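Local coordinates for protein 3' terminal uridylyl transferase (Trypanosoma brucei, PDB 5HZD) that adds uridines from UTP to the 3' ends of guide RNAs, ribosomal RNAs and some messenger RNAs during mitochondrial RNA editing, at residues 77-90 against 369-381. Numbering follows the deposited sequence. Where two conformers were deposited one is given.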
loop_
_atom_site.group_PDB
_atom_site.type_symbol
_atom_site.label_atom_id
_atom_site.label_comp_id
_atom_site.label_asym_id
_atom_site.label_seq_id
_atom_site.Cartn_x
_atom_site.Cartn_y
_atom_site.Cartn_z
ATOM N N ASP A 77 14.000 -2.577 2.704
ATOM C CA ASP A 77 14.083 -3.814 3.502
ATOM C C ASP A 77 14.843 -3.522 4.790
ATOM O O ASP A 77 16.079 -3.491 4.788
ATOM C CB ASP A 77 14.838 -4.881 2.710
ATOM C CG ASP A 77 14.939 -6.227 3.432
ATOM O OD1 ASP A 77 14.616 -6.332 4.635
ATOM O OD2 ASP A 77 15.394 -7.196 2.790
ATOM N N ALA A 78 14.104 -3.328 5.883
ATOM C CA ALA A 78 14.726 -2.982 7.152
ATOM C C ALA A 78 14.886 -4.199 8.064
ATOM O O ALA A 78 15.175 -4.060 9.256
ATOM C CB ALA A 78 13.923 -1.871 7.840
ATOM N N GLY A 79 14.713 -5.399 7.502
ATOM C CA GLY A 79 14.989 -6.619 8.235
ATOM C C GLY A 79 13.758 -7.177 8.940
ATOM O O GLY A 79 12.733 -6.506 9.066
ATOM N N GLU A 80 13.905 -8.386 9.464
ATOM C CA GLU A 80 12.737 -9.060 10.039
ATOM C C GLU A 80 12.305 -8.382 11.341
ATOM O O GLU A 80 11.107 -8.308 11.657
ATOM C CB GLU A 80 13.073 -10.530 10.296
ATOM C CG GLU A 80 11.888 -11.274 10.829
ATOM C CD GLU A 80 12.100 -12.776 10.852
ATOM O OE1 GLU A 80 13.230 -13.237 10.565
ATOM O OE2 GLU A 80 11.111 -13.483 11.154
ATOM N N SER A 81 13.258 -7.891 12.124
ATOM C CA SER A 81 12.897 -7.270 13.403
ATOM C C SER A 81 12.021 -6.050 13.236
ATOM O O SER A 81 11.099 -5.815 14.019
ATOM C CB SER A 81 14.155 -6.914 14.192
ATOM O OG SER A 81 14.835 -8.091 14.550
ATOM N N LYS A 82 12.303 -5.251 12.215
ATOM C CA LYS A 82 11.463 -4.105 11.910
ATOM C C LYS A 82 10.073 -4.552 11.466
ATOM O O LYS A 82 9.074 -3.978 11.872
ATOM C CB LYS A 82 12.145 -3.222 10.849
ATOM C CG LYS A 82 11.382 -1.947 10.537
ATOM C CD LYS A 82 11.251 -1.027 11.765
ATOM C CE LYS A 82 12.574 -0.566 12.266
ATOM N NZ LYS A 82 12.387 0.218 13.529
ATOM N N MET A 83 9.988 -5.597 10.647
ATOM C CA MET A 83 8.669 -6.117 10.286
ATOM C C MET A 83 7.893 -6.536 11.534
ATOM O O MET A 83 6.664 -6.326 11.626
ATOM C CB MET A 83 8.808 -7.290 9.311
ATOM C CG MET A 83 7.468 -7.979 9.043
ATOM S SD MET A 83 6.387 -7.109 7.918
ATOM C CE MET A 83 6.949 -7.831 6.362
ATOM N N GLN A 84 8.594 -7.119 12.499
ATOM C CA GLN A 84 7.903 -7.587 13.697
ATOM C C GLN A 84 7.375 -6.430 14.555
ATOM O O GLN A 84 6.414 -6.615 15.313
ATOM C CB GLN A 84 8.786 -8.557 14.465
ATOM C CG GLN A 84 8.978 -9.855 13.648
ATOM C CD GLN A 84 9.971 -10.805 14.273
ATOM O OE1 GLN A 84 11.069 -10.402 14.675
ATOM N NE2 GLN A 84 9.597 -12.076 14.363
ATOM N N GLU A 85 7.922 -5.215 14.391
ATOM C CA GLU A 85 7.310 -4.073 15.042
ATOM C C GLU A 85 5.906 -3.804 14.534
ATOM O O GLU A 85 5.013 -3.460 15.330
ATOM C CB GLU A 85 8.148 -2.806 14.886
ATOM C CG GLU A 85 9.467 -2.912 15.598
ATOM C CD GLU A 85 10.355 -1.687 15.376
ATOM O OE1 GLU A 85 9.817 -0.624 14.990
ATOM O OE2 GLU A 85 11.595 -1.822 15.575
ATOM N N ALA A 86 5.690 -3.973 13.220
ATOM C CA ALA A 86 4.339 -3.849 12.658
ATOM C C ALA A 86 3.420 -4.972 13.181
ATOM O O ALA A 86 2.245 -4.738 13.443
ATOM C CB ALA A 86 4.375 -3.850 11.093
ATOM N N HIS A 87 3.963 -6.175 13.331
ATOM C CA HIS A 87 3.204 -7.282 13.919
ATOM C C HIS A 87 2.717 -6.933 15.326
ATOM O O HIS A 87 1.563 -7.221 15.698
ATOM C CB HIS A 87 4.021 -8.565 14.000
ATOM C CG HIS A 87 4.440 -9.124 12.673
ATOM N ND1 HIS A 87 5.178 -10.279 12.580
ATOM C CD2 HIS A 87 4.197 -8.717 11.404
ATOM C CE1 HIS A 87 5.397 -10.552 11.304
ATOM N NE2 HIS A 87 4.821 -9.623 10.572
ATOM N N ARG A 88 3.594 -6.342 16.121
ATOM C CA ARG A 88 3.198 -5.977 17.474
ATOM C C ARG A 88 2.136 -4.887 17.440
ATOM O O ARG A 88 1.154 -4.928 18.213
ATOM C CB ARG A 88 4.411 -5.552 18.279
ATOM C CG ARG A 88 5.358 -6.725 18.483
ATOM C CD ARG A 88 6.386 -6.511 19.571
ATOM N NE ARG A 88 7.408 -5.573 19.146
ATOM C CZ ARG A 88 8.494 -5.896 18.455
ATOM N NH1 ARG A 88 8.740 -7.164 18.110
ATOM N NH2 ARG A 88 9.355 -4.938 18.120
ATOM N N ALA A 89 2.307 -3.889 16.562
ATOM C CA ALA A 89 1.286 -2.855 16.443
ATOM C C ALA A 89 -0.080 -3.423 16.074
ATOM O O ALA A 89 -1.110 -2.984 16.591
ATOM C CB ALA A 89 1.718 -1.771 15.418
ATOM N N ARG A 90 -0.088 -4.416 15.179
ATOM C CA ARG A 90 -1.327 -5.062 14.752
ATOM C C ARG A 90 -2.003 -5.727 15.948
ATOM O O ARG A 90 -3.204 -5.587 16.127
ATOM C CB ARG A 90 -1.030 -6.151 13.691
ATOM C CG ARG A 90 -2.296 -6.697 12.999
ATOM C CD ARG A 90 -2.077 -8.127 12.453
ATOM N NE ARG A 90 -1.727 -8.965 13.585
ATOM C CZ ARG A 90 -2.623 -9.469 14.413
ATOM N NH1 ARG A 90 -3.935 -9.276 14.181
ATOM N NH2 ARG A 90 -2.207 -10.147 15.476
ATOM N N THR A 369 -4.289 -17.017 7.391
ATOM C CA THR A 369 -3.360 -17.201 8.499
ATOM C C THR A 369 -2.414 -16.017 8.646
ATOM O O THR A 369 -1.844 -15.817 9.716
ATOM C CB THR A 369 -2.500 -18.473 8.304
ATOM O OG1 THR A 369 -1.888 -18.443 7.002
ATOM C CG2 THR A 369 -3.361 -19.712 8.425
ATOM N N ASP A 370 -2.188 -15.267 7.575
ATOM C CA ASP A 370 -1.087 -14.313 7.562
ATOM C C ASP A 370 -1.486 -12.901 7.984
ATOM O O ASP A 370 -1.128 -11.913 7.332
ATOM C CB ASP A 370 -0.406 -14.271 6.189
ATOM C CG ASP A 370 0.237 -15.605 5.810
ATOM O OD1 ASP A 370 0.392 -16.490 6.688
ATOM O OD2 ASP A 370 0.597 -15.757 4.619
ATOM N N PHE A 371 -2.209 -12.799 9.102
ATOM C CA PHE A 371 -2.531 -11.507 9.698
ATOM C C PHE A 371 -1.280 -10.643 9.834
ATOM O O PHE A 371 -1.314 -9.433 9.524
ATOM C CB PHE A 371 -3.162 -11.724 11.092
ATOM C CG PHE A 371 -4.434 -12.547 11.073
ATOM C CD1 PHE A 371 -4.376 -13.927 11.188
ATOM C CD2 PHE A 371 -5.668 -11.931 10.976
ATOM C CE1 PHE A 371 -5.543 -14.693 11.175
ATOM C CE2 PHE A 371 -6.843 -12.702 10.974
ATOM C CZ PHE A 371 -6.773 -14.056 11.073
ATOM N N ASP A 372 -0.207 -11.297 10.296
ATOM C CA ASP A 372 1.132 -10.701 10.393
ATOM C C ASP A 372 1.864 -11.085 9.106
ATOM O O ASP A 372 2.131 -12.270 8.880
ATOM C CB ASP A 372 1.850 -11.283 11.599
ATOM C CG ASP A 372 1.349 -10.706 12.919
ATOM O OD1 ASP A 372 0.875 -9.536 12.922
ATOM O OD2 ASP A 372 1.477 -11.411 13.934
ATOM N N PRO A 373 2.202 -10.099 8.267
ATOM C CA PRO A 373 2.819 -10.382 6.957
ATOM C C PRO A 373 4.139 -11.104 7.120
ATOM O O PRO A 373 4.952 -10.773 8.000
ATOM C CB PRO A 373 3.029 -8.997 6.367
ATOM C CG PRO A 373 1.907 -8.165 7.023
ATOM C CD PRO A 373 1.935 -8.653 8.440
ATOM N N ARG A 374 4.350 -12.121 6.291
ATOM C CA ARG A 374 5.590 -12.888 6.343
ATOM C C ARG A 374 6.754 -12.113 5.726
ATOM O O ARG A 374 6.610 -11.480 4.655
ATOM C CB ARG A 374 5.386 -14.251 5.683
ATOM C CG ARG A 374 4.595 -15.195 6.613
ATOM C CD ARG A 374 4.668 -16.648 6.183
ATOM N NE ARG A 374 4.019 -16.826 4.896
ATOM C CZ ARG A 374 4.448 -17.649 3.951
ATOM N NH1 ARG A 374 5.538 -18.390 4.149
ATOM N NH2 ARG A 374 3.779 -17.731 2.802
ATOM N N TYR A 375 7.883 -12.163 6.412
ATOM C CA TYR A 375 9.074 -11.455 5.977
ATOM C C TYR A 375 9.891 -12.308 4.998
ATOM O O TYR A 375 10.196 -13.473 5.282
ATOM C CB TYR A 375 9.933 -11.062 7.199
ATOM C CG TYR A 375 11.248 -10.419 6.791
ATOM C CD1 TYR A 375 11.296 -9.089 6.407
ATOM C CD2 TYR A 375 12.425 -11.166 6.763
ATOM C CE1 TYR A 375 12.507 -8.509 5.983
ATOM C CE2 TYR A 375 13.632 -10.610 6.365
ATOM C CZ TYR A 375 13.658 -9.266 5.967
ATOM O OH TYR A 375 14.885 -8.744 5.555
ATOM N N THR A 376 10.241 -11.715 3.855
ATOM C CA THR A 376 11.160 -12.328 2.900
ATOM C C THR A 376 12.207 -11.276 2.529
ATOM O O THR A 376 11.840 -10.207 2.014
ATOM C CB THR A 376 10.419 -12.708 1.591
ATOM O OG1 THR A 376 9.327 -13.598 1.893
ATOM C CG2 THR A 376 11.379 -13.395 0.640
ATOM N N PRO A 377 13.496 -11.559 2.773
ATOM C CA PRO A 377 14.550 -10.584 2.446
ATOM C C PRO A 377 14.516 -10.211 0.969
ATOM O O PRO A 377 14.216 -11.067 0.143
ATOM C CB PRO A 377 15.860 -11.346 2.691
ATOM C CG PRO A 377 15.497 -12.556 3.477
ATOM C CD PRO A 377 14.017 -12.810 3.329
ATOM N N MET A 378 14.819 -8.949 0.671
ATOM C CA MET A 378 14.886 -8.465 -0.705
ATOM C C MET A 378 15.891 -9.219 -1.571
ATOM O O MET A 378 15.649 -9.414 -2.778
ATOM C CB MET A 378 15.188 -6.954 -0.689
ATOM C CG MET A 378 14.897 -6.227 -1.996
ATOM S SD MET A 378 13.196 -6.369 -2.560
ATOM C CE MET A 378 12.276 -5.672 -1.202
ATOM N N ILE A 379 17.015 -9.635 -0.971
ATOM C CA ILE A 379 18.011 -10.410 -1.693
ATOM C C ILE A 379 18.484 -11.543 -0.784
ATOM O O ILE A 379 18.590 -11.380 0.439
ATOM C CB ILE A 379 19.180 -9.526 -2.169
ATOM C CG1 ILE A 379 20.125 -10.323 -3.069
ATOM C CG2 ILE A 379 19.927 -8.938 -0.987
ATOM C CD1 ILE A 379 21.092 -9.420 -3.884
ATOM N N ASP A 380 18.712 -12.712 -1.385
ATOM C CA ASP A 380 19.170 -13.880 -0.636
ATOM C C ASP A 380 20.552 -13.567 -0.057
ATOM O O ASP A 380 21.497 -13.313 -0.792
ATOM C CB ASP A 380 19.260 -15.042 -1.626
ATOM C CG ASP A 380 19.683 -16.356 -0.988
ATOM O OD1 ASP A 380 20.008 -16.392 0.215
ATOM O OD2 ASP A 380 19.703 -17.363 -1.737
ATOM N N PRO A 381 20.669 -13.587 1.276
ATOM C CA PRO A 381 21.906 -13.243 1.983
ATOM C C PRO A 381 23.035 -14.228 1.709
ATOM O O PRO A 381 24.186 -13.937 2.030
ATOM C CB PRO A 381 21.497 -13.341 3.453
ATOM C CG PRO A 381 20.363 -14.296 3.457
ATOM C CD PRO A 381 19.597 -13.950 2.213
HETATM O O HOH W 1 17.809 -8.067 1.662
HETATM O O HOH W 2 0.755 -9.865 15.982
#
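With CG trans to the backbone N in both Y375 (chi1 175°) and D77 (chi1 -178°), each side chain reaches across to the other, and the phenol meets the carboxylate. Y375 OH donates to the syn lone pair of D77 OD1 at 2.6 Å. That same oxygen closes an Asx turn by taking the N-H of G79, the residue just ahead of helix 80-100. D77 OD2 takes the N-H of M378 in an almost straight bond of 2.8 Å, so the loop is gripped through both carboxylate oxygens. Behind its hydroxyl, the Y375 ring lays one face over G79 C and E80 N at the start of the helix, and E80 CB makes a CH-pi contact 4.0 Å from its centroid.

Two turns further on, the H87 imidazole is sandwiched. M83 O sits over one face near the rim, while D372 CB stands 3.4 Å from the ring centroid over the opposite face, with the carboxylate stacked nearly parallel. At the edge, H87 NE2 donates in the ring plane to P373 O at 2.8 Å, a bent bond that with the two covered faces should hold the ring's rotation. Between H87 and Y375 along the helix, M83 sets CB against Y375 and bends its chain so that M83 CE comes 4.1 Å from P373 CB. At the far end R90 NE makes a 2.7 Å salt bridge to D372 OD1, approaching from above the carboxylate plane. A water ties D372 OD2 to H87 O and R90 NH2. R90 NH1 also bonds V106 O on strand 105-109 and forms a salt bridge with E94, further along its own helix.

This is an extended loop, between helices 336-349 and 385-409, strapped along a helix of the nucleotidyltransferase palm, close to the edge strand 105-109 of its mixed sheet.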